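Local coordinates for protein 8-amino-8-demethylriboflavin N,N-dimethyltransferase (Streptomyces davawensis, PDB 4D7K) that catalyses the two S-adenosyl-methionine-dependent N-methylations that turn 8-amino-8-demethyl-D-riboflavin into the antibiotic roseoflavin, at residues R77-P80 against F84-A87; M89-L92 against G96-R99; Y117-E122 against Q132-E137; T172-G177 against W337-C342; W257-A262 against D317-R322. One frame throughout, in Å; residues are numbered along the deposited sequence.

How the contacts relate
Contacts 1 and 2 follow each other along the chain: strand 83-86 of the first runs on into helix 88-91 of the second, and L86 packs on D91 between them. Contact 1 is a hairpin with backbone bonds and an ion pair, whereas contact 2 is a ring with a leucine methyl over its face and a carboxylate oxygen at its edge. Contact 3 is a surface contact of short helices, with a doubtful ion pair beside one leucine touch. Contact 4 is the buried one, a phenylalanine laid over strand 337-344 beside an enclosed glutamate. Contact 5, partly buried, joins two helices by a leucine against an alanine and an aspartate, with an arginine alongside, and meets contact 4 where C342 touches L320.

Contact 1. Residues R77-P80 against F84-A87; sequences REVP and FELA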
# COMPACT_ATOMS: atom_id res chain seq x y z
N ARG A 77 10.20 -11.62 -14.33
CA ARG A 77 10.71 -12.97 -14.12
C ARG A 77 12.23 -12.97 -14.13
O ARG A 77 12.85 -12.34 -14.98
CB ARG A 77 10.21 -13.94 -15.20
CG ARG A 77 8.76 -14.34 -15.09
CD ARG A 77 8.48 -15.52 -16.00
NE ARG A 77 8.73 -15.21 -17.41
CZ ARG A 77 7.79 -14.85 -18.27
NH1 ARG A 77 6.53 -14.77 -17.87
NH2 ARG A 77 8.10 -14.58 -19.53
N GLU A 78 12.83 -13.68 -13.18
CA GLU A 78 14.28 -13.87 -13.21
C GLU A 78 14.62 -14.87 -14.31
O GLU A 78 13.91 -15.86 -14.50
CB GLU A 78 14.79 -14.35 -11.85
CG GLU A 78 14.71 -13.31 -10.76
CD GLU A 78 15.43 -13.74 -9.50
OE1 GLU A 78 16.68 -13.75 -9.51
OE2 GLU A 78 14.74 -14.06 -8.51
N VAL A 79 15.71 -14.61 -15.02
CA VAL A 79 16.08 -15.39 -16.19
C VAL A 79 17.59 -15.64 -16.20
O VAL A 79 18.36 -14.72 -15.91
CB VAL A 79 15.62 -14.67 -17.49
CG1 VAL A 79 16.50 -15.02 -18.68
CG2 VAL A 79 14.16 -14.97 -17.77
N PRO A 80 18.02 -16.87 -16.52
CA PRO A 80 19.42 -17.31 -16.51
C PRO A 80 20.41 -16.30 -17.08
O PRO A 80 20.09 -15.59 -18.04
CB PRO A 80 19.40 -18.59 -17.37
CG PRO A 80 17.98 -18.74 -17.88
CD PRO A 80 17.13 -17.98 -16.92
N PHE A 84 16.43 -10.41 -16.65
CA PHE A 84 15.03 -10.29 -16.28
C PHE A 84 14.18 -10.10 -17.52
O PHE A 84 14.64 -9.58 -18.53
CB PHE A 84 14.83 -9.13 -15.30
CG PHE A 84 15.56 -9.31 -14.00
CD1 PHE A 84 16.88 -8.90 -13.87
CD2 PHE A 84 14.94 -9.91 -12.93
CE1 PHE A 84 17.56 -9.08 -12.68
CE2 PHE A 84 15.61 -10.10 -11.73
CZ PHE A 84 16.92 -9.68 -11.60
N GLU A 85 12.93 -10.55 -17.45
CA GLU A 85 11.99 -10.33 -18.53
C GLU A 85 10.60 -10.07 -17.95
O GLU A 85 10.41 -10.18 -16.74
CB GLU A 85 11.97 -11.51 -19.50
CG GLU A 85 11.38 -12.80 -18.96
CD GLU A 85 11.41 -13.91 -20.01
OE1 GLU A 85 12.20 -13.79 -20.97
OE2 GLU A 85 10.65 -14.89 -19.87
N LEU A 86 9.65 -9.74 -18.81
CA LEU A 86 8.31 -9.36 -18.38
C LEU A 86 7.44 -10.54 -17.95
O LEU A 86 7.26 -11.49 -18.71
CB LEU A 86 7.61 -8.60 -19.50
CG LEU A 86 8.03 -7.15 -19.74
CD1 LEU A 86 7.34 -6.60 -20.97
CD2 LEU A 86 7.72 -6.30 -18.51
N ALA A 87 6.89 -10.45 -16.75
CA ALA A 87 5.77 -11.30 -16.35
C ALA A 87 4.48 -10.58 -16.78
O ALA A 87 4.53 -9.39 -17.09
CB ALA A 87 5.79 -11.57 -14.84
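R77 and E85 face each other across an antiparallel hairpin. As the hydrogen-bonded pair of the bridge, they exchange two backbone bonds: R77 N gives its hydrogen to E85 O at 2.8 Å, and E85 N returns one to R77 O at 3.1 Å. The same R77 carbonyl also takes a CA-H...O contact from F84.

The ionic part lies on the sheet face that carries both side chains. R77 bends at chi3 (-60°), which folds its guanidinium back over the neighbouring strand, and E85 sends an extended chain up to meet it. NH2 of R77 reaches OE2 of E85 at 2.6 Å, a nearly straight bond that lies in the guanidinium plane but comes down on the carboxylate from above its own plane, the two planes being 77° apart. A second, weak bond runs from R77 NE to the same oxygen. Over one face of the guanidinium sits the carbonyl oxygen of L86.

Carbon contacts flank the bridge. CG2 of V79 rests 3.7 Å from CG of E85, against the aliphatic part of the acid. E78 and F84 form the non-hydrogen-bonded pair and run side by side, CG of E78 lying 3.5 Å from CE2 of F84. The acid of E78 goes on to a salt bridge with K296 of the second subunit, while the F84 ring packs on L67 of helix 60-72.

One good and one weak N-H bond to OE2 would favour the charged form of E85, though R77 is near solvent and the gain from the pair is probably modest.

Contact 2. Residues M89-L92 against G96-R99; sequences MGDL and GHPR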
# COMPACT_ATOMS: atom_id res chain seq x y z
N MET A 89 1.97 -9.20 -15.24
CA MET A 89 1.60 -7.99 -14.52
C MET A 89 2.49 -6.81 -14.91
O MET A 89 2.03 -5.67 -15.02
CB MET A 89 1.66 -8.24 -13.01
CG MET A 89 0.88 -7.24 -12.17
SD MET A 89 0.79 -7.67 -10.42
CE MET A 89 2.47 -7.32 -9.91
N GLY A 90 3.78 -7.07 -15.13
CA GLY A 90 4.70 -6.04 -15.57
C GLY A 90 4.38 -5.54 -16.97
O GLY A 90 4.62 -4.37 -17.30
N ASP A 91 3.83 -6.43 -17.79
CA ASP A 91 3.45 -6.10 -19.16
C ASP A 91 2.41 -4.97 -19.18
O ASP A 91 2.44 -4.10 -20.05
CB ASP A 91 2.91 -7.34 -19.87
CG ASP A 91 2.86 -7.18 -21.38
OD1 ASP A 91 3.82 -6.62 -21.96
OD2 ASP A 91 1.87 -7.62 -22.00
N LEU A 92 1.50 -4.98 -18.20
CA LEU A 92 0.45 -3.97 -18.12
C LEU A 92 0.98 -2.62 -17.64
O LEU A 92 0.26 -1.62 -17.64
CB LEU A 92 -0.66 -4.43 -17.18
CG LEU A 92 -1.42 -5.70 -17.59
CD1 LEU A 92 -2.42 -6.09 -16.51
CD2 LEU A 92 -2.10 -5.51 -18.93
N GLY A 96 2.64 1.57 -23.71
CA GLY A 96 2.10 1.19 -25.00
C GLY A 96 1.21 -0.04 -25.03
O GLY A 96 0.83 -0.51 -26.11
N HIS A 97 0.87 -0.57 -23.86
CA HIS A 97 -0.03 -1.72 -23.78
C HIS A 97 -1.47 -1.25 -23.97
O HIS A 97 -1.88 -0.25 -23.37
CB HIS A 97 0.13 -2.44 -22.45
CG HIS A 97 -0.53 -3.79 -22.41
ND1 HIS A 97 -1.90 -3.95 -22.35
CD2 HIS A 97 -0.00 -5.04 -22.40
CE1 HIS A 97 -2.19 -5.24 -22.32
NE2 HIS A 97 -1.06 -5.92 -22.35
N PRO A 98 -2.25 -1.95 -24.81
CA PRO A 98 -3.63 -1.55 -25.10
C PRO A 98 -4.51 -1.47 -23.85
O PRO A 98 -5.37 -0.59 -23.77
CB PRO A 98 -4.13 -2.65 -26.04
CG PRO A 98 -3.15 -3.79 -25.89
CD PRO A 98 -1.84 -3.14 -25.58
N ARG A 99 -4.30 -2.37 -22.89
CA ARG A 99 -5.03 -2.33 -21.63
C ARG A 99 -4.10 -1.91 -20.49
O ARG A 99 -4.12 -2.51 -19.41
CB ARG A 99 -5.66 -3.69 -21.34
CG ARG A 99 -6.65 -4.17 -22.40
CD ARG A 99 -7.16 -5.58 -22.10
NE ARG A 99 -6.10 -6.59 -22.17
CZ ARG A 99 -5.51 -7.15 -21.12
NH1 ARG A 99 -5.88 -6.81 -19.89
NH2 ARG A 99 -4.56 -8.06 -21.28
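H97 leans its imidazole against the end of the short, weakly bonded helix 88-91. Its CB lies 3.7 Å from the carbonyl oxygen of D91, so the side chain starts out beside the helix end. With CG anti to the backbone N (chi1 -167°), the ring is carried across L92. CD2, on one edge, comes to 3.2 Å from OD2 of D91, which lies in the ring plane while the carboxylate itself stands almost perpendicular to it, at 84°. NE2 is 3.4 Å from the same OD2. CE1 is the ring atom nearest the leucine: CD2 of L92 sits 3.4 Å away from it and 3.6 Å from the ring centroid, a CH-pi contact over one face. On the edge away from the aspartate, ND1 accepts the backbone N-H of R99 at 2.9 Å, close to the ring plane. That bond ties the ring to its own loop and limits its rotation. The guanidinium of R99 turns back so that CE1 lies over one of its faces, with NH1 4.1 Å from CD2 of L92.

The other oxygen of D91, OD1, is engaged in a salt bridge with R94 in the connecting turn. The contact thus closes the bend between helix 88-91 and the loop leading to helix 102-107, where L92 also bonds through its backbone to M101 and packs on A13 of the second subunit.

Contact 3. Residues Y117-E122 against Q132-E137; sequences YGDLVE and QLRHRE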
# COMPACT_ATOMS: atom_id res chain seq x y z
N TYR A 117 -1.95 11.93 0.82
CA TYR A 117 -2.53 10.82 1.56
C TYR A 117 -1.93 10.71 2.97
O TYR A 117 -2.56 10.17 3.88
CB TYR A 117 -2.35 9.51 0.78
CG TYR A 117 -3.31 9.39 -0.38
CD1 TYR A 117 -3.07 10.06 -1.57
CD2 TYR A 117 -4.47 8.63 -0.28
CE1 TYR A 117 -3.95 9.97 -2.63
CE2 TYR A 117 -5.35 8.53 -1.33
CZ TYR A 117 -5.09 9.21 -2.50
OH TYR A 117 -5.97 9.11 -3.56
N GLY A 118 -0.73 11.23 3.15
CA GLY A 118 -0.11 11.28 4.46
C GLY A 118 -0.74 12.32 5.36
O GLY A 118 -0.86 12.12 6.57
N ASP A 119 -1.16 13.44 4.76
CA ASP A 119 -1.78 14.54 5.51
C ASP A 119 -3.27 14.32 5.75
O ASP A 119 -4.02 15.27 5.99
CB ASP A 119 -1.57 15.86 4.77
CG ASP A 119 -0.62 16.79 5.49
OD1 ASP A 119 -0.45 16.64 6.72
OD2 ASP A 119 -0.04 17.67 4.82
N LEU A 120 -3.69 13.06 5.69
CA LEU A 120 -5.09 12.70 5.86
C LEU A 120 -5.61 13.09 7.24
O LEU A 120 -6.79 13.42 7.41
CB LEU A 120 -5.27 11.20 5.63
CG LEU A 120 -6.66 10.61 5.78
CD1 LEU A 120 -7.61 11.22 4.77
CD2 LEU A 120 -6.61 9.10 5.63
N VAL A 121 -4.73 13.06 8.23
CA VAL A 121 -5.09 13.41 9.61
C VAL A 121 -5.40 14.89 9.75
O VAL A 121 -6.42 15.27 10.34
CB VAL A 121 -3.97 13.03 10.60
CG1 VAL A 121 -4.28 13.57 11.98
CG2 VAL A 121 -3.78 11.52 10.65
N GLU A 122 -4.53 15.74 9.21
CA GLU A 122 -4.74 17.18 9.30
C GLU A 122 -5.97 17.60 8.49
O GLU A 122 -6.69 18.51 8.88
CB GLU A 122 -3.50 17.95 8.82
CG GLU A 122 -2.44 18.15 9.90
CD GLU A 122 -2.97 18.94 11.09
OE1 GLU A 122 -2.88 20.19 11.07
OE2 GLU A 122 -3.48 18.31 12.05
N GLN A 132 -4.65 20.18 -0.77
CA GLN A 132 -4.58 21.63 -0.72
C GLN A 132 -3.91 22.14 0.56
O GLN A 132 -3.70 23.35 0.72
CB GLN A 132 -5.98 22.24 -0.84
CG GLN A 132 -6.69 21.88 -2.13
CD GLN A 132 -8.05 22.53 -2.24
OE1 GLN A 132 -8.34 23.52 -1.57
NE2 GLN A 132 -8.91 21.97 -3.10
N LEU A 133 -3.57 21.24 1.47
CA LEU A 133 -2.85 21.62 2.68
C LEU A 133 -1.36 21.76 2.40
O LEU A 133 -0.70 22.65 2.92
CB LEU A 133 -3.09 20.60 3.80
CG LEU A 133 -4.43 20.66 4.53
CD1 LEU A 133 -4.47 19.63 5.64
CD2 LEU A 133 -4.69 22.05 5.08
N ARG A 134 -0.83 20.86 1.57
CA ARG A 134 0.60 20.87 1.25
C ARG A 134 0.87 21.66 -0.02
O ARG A 134 1.98 22.14 -0.25
CB ARG A 134 1.11 19.43 1.11
CG ARG A 134 2.58 19.32 0.72
CD ARG A 134 3.25 18.08 1.28
NE ARG A 134 3.56 18.23 2.70
CZ ARG A 134 2.79 17.79 3.69
NH1 ARG A 134 1.66 17.16 3.41
NH2 ARG A 134 3.15 17.98 4.95
N HIS A 135 -0.16 21.83 -0.84
CA HIS A 135 -0.04 22.63 -2.06
C HIS A 135 -0.93 23.87 -2.00
O HIS A 135 -2.01 23.84 -1.42
CB HIS A 135 -0.36 21.78 -3.29
CG HIS A 135 0.50 20.56 -3.41
ND1 HIS A 135 0.19 19.35 -2.82
CD2 HIS A 135 1.68 20.36 -4.05
CE1 HIS A 135 1.12 18.47 -3.09
NE2 HIS A 135 2.04 19.05 -3.84
N ARG A 136 -0.48 24.95 -2.62
CA ARG A 136 -1.20 26.22 -2.57
C ARG A 136 -2.41 26.24 -3.50
O ARG A 136 -3.26 27.12 -3.41
CB ARG A 136 -0.25 27.36 -2.91
CG ARG A 136 1.08 27.28 -2.17
CD ARG A 136 2.16 28.11 -2.85
NE ARG A 136 1.80 29.52 -2.93
CZ ARG A 136 2.61 30.47 -3.41
NH1 ARG A 136 3.81 30.14 -3.86
NH2 ARG A 136 2.21 31.73 -3.44
N GLU A 137 -2.47 25.27 -4.41
CA GLU A 137 -3.54 25.19 -5.40
C GLU A 137 -4.33 23.89 -5.27
O GLU A 137 -3.81 22.89 -4.78
CB GLU A 137 -2.97 25.30 -6.81
CG GLU A 137 -2.18 26.56 -7.08
CD GLU A 137 -1.35 26.46 -8.34
OE1 GLU A 137 -0.95 25.33 -8.69
OE2 GLU A 137 -1.12 27.50 -8.99
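R134 leaves its backbone with chi1 at 177°, then turns at chi2 and sharply at chi3 (-77°), and these bends swing its guanidinium round toward D119. The aspartate directs its CB toward the other segment, which brings its carboxylate to the edge of that group.

OD2 of D119 and NH1 of R134 are modelled as a salt bridge, but the atoms are too close for its geometry to be trusted. The pairing of opposite charges is credible; the exact placing of the two groups, and how they are turned against each other, is doubtful. OD2 is the carboxylate oxygen nearer to the arginine in the model.

The sound contact lies beside this pair and is apolar. CD1 of L133 comes to 3.7 Å from CB of E122 and 3.8 Å from its carbonyl carbon, so the leucine tip rests against the first turn of helix 120-126. It is the root of the glutamate side chain, not its acid, that meets the leucine. L133 also packs on V128, in the connection between the two segments.

D119 occupies the N-cap position of helix 120-126, directly after helix 111-118, though its side chain makes no capping bond. L120 and Y117 pack on helix 293-305, and Y117 meets F28 of the second subunit. The arrangement is one of short consecutive helices, 111-118, 120-126 and 131-134, packed at the surface of the protein, with the join at D119 lying against the end of helix 131-134.

Contact 4. Residues T172-G177 against W337-C342; sequences TSFDFG and WAVIEC
E341 has its carboxylate gripped from several sides: OE2 makes salt bridges with R178 and R280, and OE1 takes a hydrogen bond with NE2 of H331. The same OE1 lies 3.6 Å from CE1 of F174, in the plane of the phenyl ring and at its edge, while the ring and carboxylate planes stand 76° apart. An aromatic C-H edge turned to a carboxylate oxygen is a mildly favourable electrostatic fit, and the two arginines probably keep this buried acid ionised.

F174 reaches the strand through a trans first torsion (chi1 -173°), which throws the ring out across V339. CG1 of V339 stands under one ring face, 4.1 Å from the centroid and 16° from the ring normal, a CH-pi contact displaced toward the rim. H331 meets the F174 ring edge-to-face, and F176 offers its own face to CD2 of F174.

The loop 172-177, leading from helix 167-171 to strand 181-185, thus lays F174 over part of one face of strand 337-344, which lies antiparallel to both its neighbours in the seven-stranded, 3-2-1-4-5-7-6 sheet of a class I methyltransferase.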
# COMPACT_ATOMS: atom_id res chain seq x y z
N THR A 172 -23.81 -4.28 -17.27
CA THR A 172 -24.47 -5.52 -16.87
C THR A 172 -25.44 -5.32 -15.72
O THR A 172 -26.13 -6.25 -15.31
CB THR A 172 -23.46 -6.61 -16.47
OG1 THR A 172 -22.74 -6.18 -15.31
CG2 THR A 172 -22.48 -6.88 -17.61
N SER A 173 -25.49 -4.10 -15.18
CA SER A 173 -26.30 -3.84 -14.00
C SER A 173 -27.53 -2.99 -14.31
O SER A 173 -28.44 -2.88 -13.49
CB SER A 173 -25.46 -3.15 -12.92
OG SER A 173 -24.32 -3.94 -12.60
N PHE A 174 -27.55 -2.38 -15.49
CA PHE A 174 -28.68 -1.57 -15.92
C PHE A 174 -29.04 -1.87 -17.37
O PHE A 174 -28.17 -2.25 -18.16
CB PHE A 174 -28.37 -0.07 -15.75
CG PHE A 174 -29.56 0.82 -16.01
CD1 PHE A 174 -30.56 0.96 -15.06
CD2 PHE A 174 -29.66 1.52 -17.20
CE1 PHE A 174 -31.65 1.77 -15.29
CE2 PHE A 174 -30.75 2.34 -17.44
CZ PHE A 174 -31.74 2.47 -16.49
N ASP A 175 -30.31 -1.71 -17.71
CA ASP A 175 -30.78 -2.03 -19.05
C ASP A 175 -30.72 -0.81 -19.98
O ASP A 175 -31.74 -0.17 -20.24
CB ASP A 175 -32.21 -2.58 -18.99
CG ASP A 175 -32.72 -3.03 -20.35
OD1 ASP A 175 -31.88 -3.40 -21.20
OD2 ASP A 175 -33.95 -3.02 -20.56
N PHE A 176 -29.53 -0.51 -20.48
CA PHE A 176 -29.37 0.58 -21.43
C PHE A 176 -30.05 0.27 -22.76
O PHE A 176 -30.37 1.18 -23.52
CB PHE A 176 -27.89 0.88 -21.66
CG PHE A 176 -27.20 1.45 -20.46
CD1 PHE A 176 -27.32 2.79 -20.15
CD2 PHE A 176 -26.42 0.64 -19.65
CE1 PHE A 176 -26.68 3.32 -19.05
CE2 PHE A 176 -25.77 1.16 -18.54
CZ PHE A 176 -25.90 2.50 -18.24
N GLY A 177 -30.28 -1.01 -23.02
CA GLY A 177 -30.86 -1.46 -24.27
C GLY A 177 -32.30 -1.03 -24.52
O GLY A 177 -32.84 -1.27 -25.60
N TRP A 337 -20.06 1.80 -7.62
CA TRP A 337 -20.89 2.73 -8.36
C TRP A 337 -22.34 2.28 -8.41
O TRP A 337 -22.67 1.14 -8.09
CB TRP A 337 -20.34 2.90 -9.77
CG TRP A 337 -18.86 3.14 -9.79
CD1 TRP A 337 -17.91 2.28 -10.25
CD2 TRP A 337 -18.17 4.30 -9.32
NE1 TRP A 337 -16.66 2.84 -10.10
CE2 TRP A 337 -16.79 4.08 -9.53
CE3 TRP A 337 -18.58 5.51 -8.75
CZ2 TRP A 337 -15.82 5.02 -9.18
CZ3 TRP A 337 -17.61 6.44 -8.40
CH2 TRP A 337 -16.25 6.19 -8.62
N ALA A 338 -23.20 3.20 -8.83
CA ALA A 338 -24.62 2.91 -8.94
C ALA A 338 -25.22 3.73 -10.08
O ALA A 338 -24.70 4.79 -10.43
CB ALA A 338 -25.33 3.22 -7.64
N VAL A 339 -26.30 3.23 -10.65
CA VAL A 339 -27.03 4.01 -11.64
C VAL A 339 -28.30 4.57 -11.01
O VAL A 339 -29.23 3.83 -10.69
CB VAL A 339 -27.40 3.17 -12.87
CG1 VAL A 339 -28.25 3.99 -13.83
CG2 VAL A 339 -26.14 2.69 -13.56
N ILE A 340 -28.32 5.89 -10.82
CA ILE A 340 -29.49 6.57 -10.30
C ILE A 340 -30.46 6.84 -11.44
O ILE A 340 -30.22 7.70 -12.27
CB ILE A 340 -29.14 7.89 -9.60
CG1 ILE A 340 -28.08 7.67 -8.52
CG2 ILE A 340 -30.38 8.54 -9.00
CD1 ILE A 340 -27.65 8.94 -7.80
N GLU A 341 -31.56 6.09 -11.49
CA GLU A 341 -32.54 6.27 -12.54
C GLU A 341 -33.56 7.33 -12.14
O GLU A 341 -34.28 7.16 -11.15
CB GLU A 341 -33.24 4.95 -12.87
CG GLU A 341 -34.20 5.04 -14.04
CD GLU A 341 -35.01 3.77 -14.21
OE1 GLU A 341 -34.67 2.75 -13.58
OE2 GLU A 341 -36.00 3.80 -14.97
N CYS A 342 -33.63 8.42 -12.90
CA CYS A 342 -34.51 9.54 -12.58
C CYS A 342 -35.56 9.77 -13.65
O CYS A 342 -35.29 9.64 -14.85
CB CYS A 342 -33.71 10.82 -12.37
SG CYS A 342 -32.42 10.70 -11.12

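Contact 5. Residues W257-A262 against D317-R322; sequences WADADA and DDLLAR
L319 reaches across to helix 259-270 with both of its methyls. CD2 rests 4.0 Å from CB of A262, an apolar touch in which the small alanine allows the leucine close to the helix. CD1 goes the other way, to D259, coming to 3.4 Å from OD1 and 3.8 Å from CG of the aspartate. The first torsion of L319, -136°, lies away from the staggered values and spreads the two methyls between A262 and D259.

One turn further on, R322 extends toward the same helix and bends at chi3 (-77°). Its NH2 lies 3.5 Å from CB of D259, which sits at the edge of the guanidinium and in its plane. The carboxylate is turned 87° from that plane, and OD2 of D259 stays 4.4 Å from NH2 of R322, so the charges attract at a distance without forming a salt bridge.

What positions the aspartate lies in the second shell. OD1 of D259 is held by a salt bridge with R311, which also touches L319 and makes a weak hydrogen bond to the carbonyl of W257. A258 is the N-cap residue, so D259 stands in the first turn, where a negative charge would suit the helix dipole.

L320 packs on F325 and I327 of strand 325-333. Helix 313-322 thus meets both that strand and the start of helix 259-270, the latter at D259 and A262, with R322 also on V263.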
# COMPACT_ATOMS: atom_id res chain seq x y z
N TRP A 257 -20.00 20.40 -8.33
CA TRP A 257 -20.91 21.51 -8.56
C TRP A 257 -21.66 21.86 -7.28
O TRP A 257 -22.02 20.98 -6.50
CB TRP A 257 -21.90 21.19 -9.68
CG TRP A 257 -21.36 21.36 -11.06
CD1 TRP A 257 -20.12 21.01 -11.51
CD2 TRP A 257 -22.04 21.94 -12.19
NE1 TRP A 257 -19.99 21.33 -12.84
CE2 TRP A 257 -21.16 21.90 -13.28
CE3 TRP A 257 -23.32 22.48 -12.37
CZ2 TRP A 257 -21.50 22.38 -14.54
CZ3 TRP A 257 -23.66 22.96 -13.63
CH2 TRP A 257 -22.75 22.91 -14.69
N ALA A 258 -21.90 23.15 -7.07
CA ALA A 258 -22.69 23.59 -5.93
C ALA A 258 -24.15 23.21 -6.12
O ALA A 258 -24.56 22.83 -7.22
CB ALA A 258 -22.55 25.09 -5.74
N ASP A 259 -24.94 23.30 -5.05
CA ASP A 259 -26.36 22.99 -5.12
C ASP A 259 -27.07 23.92 -6.09
O ASP A 259 -27.78 23.46 -6.99
CB ASP A 259 -27.01 23.08 -3.74
CG ASP A 259 -26.65 21.91 -2.85
OD1 ASP A 259 -26.22 20.86 -3.38
OD2 ASP A 259 -26.81 22.03 -1.62
N ALA A 260 -26.88 25.22 -5.91
CA ALA A 260 -27.51 26.23 -6.75
C ALA A 260 -27.14 26.05 -8.23
O ALA A 260 -27.96 26.30 -9.11
CB ALA A 260 -27.12 27.63 -6.28
N ASP A 261 -25.91 25.62 -8.48
CA ASP A 261 -25.45 25.40 -9.85
C ASP A 261 -25.97 24.08 -10.42
O ASP A 261 -26.38 24.03 -11.58
CB ASP A 261 -23.92 25.42 -9.90
CG ASP A 261 -23.34 26.77 -9.55
OD1 ASP A 261 -23.20 27.62 -10.46
OD2 ASP A 261 -23.01 26.99 -8.37
N ALA A 262 -25.96 23.03 -9.61
CA ALA A 262 -26.42 21.71 -10.05
C ALA A 262 -27.89 21.72 -10.42
O ALA A 262 -28.29 21.13 -11.42
CB ALA A 262 -26.16 20.67 -8.97
N ASP A 317 -32.59 13.27 -3.58
CA ASP A 317 -34.03 13.52 -3.60
C ASP A 317 -34.32 15.02 -3.57
O ASP A 317 -35.09 15.52 -4.39
CB ASP A 317 -34.72 12.84 -2.41
CG ASP A 317 -35.30 11.48 -2.77
OD1 ASP A 317 -35.85 11.34 -3.88
OD2 ASP A 317 -35.22 10.56 -1.93
N ASP A 318 -33.69 15.72 -2.64
CA ASP A 318 -33.92 17.14 -2.43
C ASP A 318 -33.45 17.97 -3.62
O ASP A 318 -34.11 18.92 -4.03
CB ASP A 318 -33.22 17.61 -1.15
CG ASP A 318 -33.76 18.93 -0.63
OD1 ASP A 318 -33.82 19.91 -1.41
OD2 ASP A 318 -34.13 18.99 0.56
N LEU A 319 -32.31 17.59 -4.18
CA LEU A 319 -31.77 18.27 -5.35
C LEU A 319 -32.68 18.07 -6.56
O LEU A 319 -33.09 19.04 -7.20
CB LEU A 319 -30.35 17.77 -5.65
CG LEU A 319 -29.31 18.83 -6.00
CD1 LEU A 319 -29.08 19.75 -4.81
CD2 LEU A 319 -28.00 18.19 -6.44
N LEU A 320 -33.00 16.82 -6.85
CA LEU A 320 -33.83 16.47 -7.99
C LEU A 320 -35.26 17.00 -7.85
O LEU A 320 -35.92 17.27 -8.85
CB LEU A 320 -33.86 14.95 -8.18
CG LEU A 320 -32.54 14.33 -8.63
CD1 LEU A 320 -32.50 12.84 -8.30
CD2 LEU A 320 -32.30 14.56 -10.11
N ALA A 321 -35.72 17.14 -6.61
CA ALA A 321 -37.06 17.66 -6.35
C ALA A 321 -37.19 19.09 -6.85
O ALA A 321 -38.21 19.46 -7.44
CB ALA A 321 -37.38 17.59 -4.85
N ARG A 322 -36.16 19.89 -6.62
CA ARG A 322 -36.16 21.29 -7.05
C ARG A 322 -36.08 21.42 -8.57
O ARG A 322 -36.38 22.48 -9.12
CB ARG A 322 -35.00 22.04 -6.39
CG ARG A 322 -35.11 22.18 -4.88
CD ARG A 322 -34.08 23.15 -4.32
NE ARG A 322 -32.74 22.56 -4.24
CZ ARG A 322 -31.63 23.26 -4.04
NH1 ARG A 322 -31.68 24.58 -3.92
NH2 ARG A 322 -30.46 22.64 -3.97